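Nucleoside diphosphate kinase family protein (Babesia bovis, PDB 3JS9) probably transfers the terminal phosphate of ATP to nucleoside diphosphates with the aid of magnesium, as a nucleoside diphosphate kinase. Local coordinates at residues A[27-32]-A[120-125]. Sequence-based numbering, arbitrary orientation.
Sequences GEILKR and NIVHAS. With SO4 (sulfate ion), chain G.
Ile29 of helix 26-36 reaches across to Ile121 and Val122, fastening this helix of the nucleoside diphosphate kinase fold against strand 122-124, the outermost within the chain, of its antiparallel sheet. The tight part is wholly apolar and buried. Ile29 sends its longer branch forward: with CG1 anti to the carbonyl carbon (chi1 -72°) and the chain extended at chi2 (157°), the terminal CD1 comes to 3.4 Å from CG2 of Ile121. Its shorter branch, through CG2, faces CG2 of Val122 more loosely at 4.2 Å. A beta-branched residue suits this place because it offers one methyl to each neighbour. Ile121 answers with CG2 alone, its CG1-CD1 arm leading away from Ile29, and its side chain also packs on Ile109. Val122, compact and beta-branched as befits an extended strand, touches both Ile29 and Ile14 of strand 10-16.

The polar residues lie apart from this seam. At the helix surface, Glu28 OE2 takes a nearly straight bond from Arg32 NE (2.8 Å, 162°) through its anti lone pair, close to the guanidinium plane; Arg32 also pairs with Asp112. On the strand, neighbouring Val122 and His123 serve different sides: Val122 meets the helix, whereas His123, the predicted phosphohistidine residue, turns into the active site. Glu134 holds its NE2, which would steady the ring and leave ND1 directed at the bound sulfate, a likely phosphate mimic also gripped by Lys17 and Tyr57. Near the ring plane, His123 ND1 donates to sulfate O1 at 3.0 Å.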
ATOM      1  N   GLY A  27     -12.110   3.446  -4.865  1.00 15.27           N
ATOM      2  CA  GLY A  27     -11.326   3.988  -3.729  1.00 14.58           C
ATOM      3  C   GLY A  27      -9.887   4.278  -4.112  1.00 14.56           C
ATOM      4  O   GLY A  27      -9.350   5.338  -3.790  1.00 15.20           O
ATOM      5  N   GLU A  28      -9.267   3.335  -4.818  1.00 14.19           N
ATOM      6  CA  GLU A  28      -7.920   3.471  -5.321  1.00 14.54           C
ATOM      7  C   GLU A  28      -7.757   4.721  -6.184  1.00 14.93           C
ATOM      8  O   GLU A  28      -6.782   5.447  -6.048  1.00 15.32           O
ATOM      9  CB  GLU A  28      -7.578   2.222  -6.129  1.00 15.24           C
ATOM     10  CG  GLU A  28      -6.208   2.185  -6.783  1.00 18.03           C
ATOM     11  CD  GLU A  28      -5.044   2.237  -5.792  1.00 21.13           C
ATOM     12  OE1 GLU A  28      -5.173   1.734  -4.672  1.00 24.33           O
ATOM     13  OE2 GLU A  28      -3.985   2.795  -6.128  1.00 24.56           O
ATOM     14  N   ILE A  29      -8.714   4.971  -7.071  1.00 15.19           N
ATOM     15  CA  ILE A  29      -8.615   6.068  -8.010  1.00 14.64           C
ATOM     16  C   ILE A  29      -8.795   7.383  -7.255  1.00 16.09           C
ATOM     17  O   ILE A  29      -7.965   8.318  -7.406  1.00 17.06           O
ATOM     18  CB  ILE A  29      -9.643   5.912  -9.187  1.00 14.75           C
ATOM     19  CG1 ILE A  29      -9.226   4.762 -10.156  1.00 14.05           C
ATOM     20  CG2 ILE A  29      -9.853   7.230  -9.928  1.00 12.12           C
ATOM     21  CD1 ILE A  29     -10.430   4.154 -11.003  1.00 10.08           C
ATOM     22  N   LEU A  30      -9.844   7.463  -6.426  1.00 15.78           N
ATOM     23  CA  LEU A  30     -10.071   8.653  -5.612  1.00 15.78           C
ATOM     24  C   LEU A  30      -8.790   8.989  -4.822  1.00 15.87           C
ATOM     25  O   LEU A  30      -8.285  10.108  -4.855  1.00 15.11           O
ATOM     26  CB  LEU A  30     -11.275   8.444  -4.683  1.00 15.45           C
ATOM     27  CG  LEU A  30     -12.027   9.692  -4.151  1.00 17.35           C
ATOM     28  CD1 LEU A  30     -13.342   9.282  -3.549  1.00 15.18           C
ATOM     29  CD2 LEU A  30     -11.249  10.593  -3.143  1.00 14.22           C
ATOM     30  N   LYS A  31      -8.252   7.980  -4.141  1.00 16.82           N
ATOM     31  CA  LYS A  31      -7.081   8.126  -3.289  1.00 17.05           C
ATOM     32  C   LYS A  31      -5.871   8.655  -4.085  1.00 17.19           C
ATOM     33  O   LYS A  31      -5.108   9.501  -3.590  1.00 17.02           O
ATOM     34  CB  LYS A  31      -6.814   6.779  -2.637  1.00 17.32           C
ATOM     35  CG  LYS A  31      -5.585   6.687  -1.707  1.00 20.22           C
ATOM     36  CD  LYS A  31      -5.647   5.316  -0.972  1.00 25.79           C
ATOM     37  CE  LYS A  31      -4.246   4.793  -0.526  1.00 29.46           C
ATOM     38  NZ  LYS A  31      -3.728   5.586   0.637  1.00 28.67           N
ATOM     39  N   ARG A  32      -5.711   8.204  -5.331  1.00 16.76           N
ATOM     40  CA  ARG A  32      -4.587   8.695  -6.138  1.00 16.62           C
ATOM     41  C   ARG A  32      -4.758  10.156  -6.433  1.00 17.24           C
ATOM     42  O   ARG A  32      -3.780  10.904  -6.370  1.00 19.66           O
ATOM     43  CB  ARG A  32      -4.421   7.917  -7.448  1.00 16.96           C
ATOM     44  CG  ARG A  32      -3.759   6.555  -7.281  1.00 13.92           C
ATOM     45  CD  ARG A  32      -3.941   5.733  -8.509  1.00 13.09           C
ATOM     46  NE  ARG A  32      -3.427   4.390  -8.314  1.00 13.19           N
ATOM     47  CZ  ARG A  32      -2.464   3.830  -9.051  1.00 11.51           C
ATOM     48  NH1 ARG A  32      -2.099   2.590  -8.777  1.00  6.65           N
ATOM     49  NH2 ARG A  32      -1.924   4.478 -10.090  1.00  5.97           N
ATOM     50  N   ASN A 120     -10.851   0.819 -20.059  1.00 19.81           N
ATOM     51  CA  ASN A 120      -9.740   1.580 -19.545  1.00 19.11           C
ATOM     52  C   ASN A 120     -10.063   2.353 -18.275  1.00 19.00           C
ATOM     53  O   ASN A 120      -9.475   3.426 -17.995  1.00 18.78           O
ATOM     54  CB  ASN A 120      -9.131   2.438 -20.645  1.00 19.90           C
ATOM     55  CG  ASN A 120     -10.074   3.508 -21.162  1.00 21.61           C
ATOM     56  OD1 ASN A 120     -11.285   3.525 -20.852  1.00 21.85           O
ATOM     57  ND2 ASN A 120      -9.515   4.422 -21.959  1.00 19.25           N
ATOM     58  N   ILE A 121     -10.997   1.769 -17.512  1.00 18.27           N
ATOM     59  CA  ILE A 121     -11.194   2.054 -16.090  1.00 18.03           C
ATOM     60  C   ILE A 121     -11.840   3.411 -15.764  1.00 18.67           C
ATOM     61  O   ILE A 121     -12.754   3.484 -14.918  1.00 18.50           O
ATOM     62  CB  ILE A 121      -9.862   2.009 -15.254  1.00 17.80           C
ATOM     63  CG1 ILE A 121      -8.959   0.806 -15.606  1.00 17.45           C
ATOM     64  CG2 ILE A 121     -10.164   2.158 -13.743  1.00 15.55           C
ATOM     65  CD1 ILE A 121      -9.581  -0.455 -15.442  1.00 18.67           C
ATOM     66  N   VAL A 122     -11.334   4.477 -16.388  1.00 18.55           N
ATOM     67  CA  VAL A 122     -11.565   5.801 -15.853  1.00 19.28           C
ATOM     68  C   VAL A 122     -11.509   6.833 -16.967  1.00 19.93           C
ATOM     69  O   VAL A 122     -10.752   6.667 -17.929  1.00 20.90           O
ATOM     70  CB  VAL A 122     -10.495   6.139 -14.763  1.00 18.89           C
ATOM     71  CG1 VAL A 122      -9.106   6.288 -15.416  1.00 19.28           C
ATOM     72  CG2 VAL A 122     -10.854   7.420 -14.019  1.00 16.96           C
ATOM     73  N   HIS A 123     -12.293   7.899 -16.834  1.00 19.82           N
ATOM     74  CA  HIS A 123     -12.258   8.998 -17.795  1.00 19.71           C
ATOM     75  C   HIS A 123     -11.619  10.202 -17.128  1.00 18.79           C
ATOM     76  O   HIS A 123     -11.928  10.495 -15.964  1.00 19.29           O
ATOM     77  CB  HIS A 123     -13.687   9.375 -18.291  1.00 19.60           C
ATOM     78  CG  HIS A 123     -13.774  10.770 -18.832  1.00 20.91           C
ATOM     79  ND1 HIS A 123     -13.585  11.062 -20.166  1.00 22.01           N
ATOM     80  CD2 HIS A 123     -13.912  11.965 -18.204  1.00 20.75           C
ATOM     81  CE1 HIS A 123     -13.632  12.374 -20.343  1.00 22.09           C
ATOM     82  NE2 HIS A 123     -13.838  12.943 -19.171  1.00 22.19           N
ATOM     83  N   ALA A 124     -10.772  10.915 -17.855  1.00 18.20           N
ATOM     84  CA  ALA A 124     -10.332  12.249 -17.411  1.00 19.03           C
ATOM     85  C   ALA A 124     -10.593  13.251 -18.493  1.00 19.67           C
ATOM     86  O   ALA A 124     -10.500  12.921 -19.646  1.00 20.39           O
ATOM     87  CB  ALA A 124      -8.828  12.258 -17.028  1.00 18.39           C
ATOM     88  N   SER A 125     -10.896  14.489 -18.137  1.00 21.26           N
ATOM     89  CA  SER A 125     -11.173  15.528 -19.148  1.00 21.78           C
ATOM     90  C   SER A 125      -9.946  15.696 -20.021  1.00 22.62           C
ATOM     91  O   SER A 125      -8.812  15.653 -19.529  1.00 22.69           O
ATOM     92  CB  SER A 125     -11.513  16.889 -18.504  1.00 21.21           C
ATOM     93  OG  SER A 125     -12.790  16.863 -17.932  1.00 21.03           O
TER
HETATM   94  S   SO4 G 152     -13.250   8.292 -22.375  1.00 60.59           S
HETATM   95  O1  SO4 G 152     -12.142   9.131 -21.893  1.00 60.29           O
HETATM   96  O2  SO4 G 152     -13.471   8.601 -23.768  1.00 62.06           O
HETATM   97  O3  SO4 G 152     -14.547   8.438 -21.693  1.00 60.65           O
HETATM   98  O4  SO4 G 152     -12.779   6.940 -22.215  1.00 62.46           O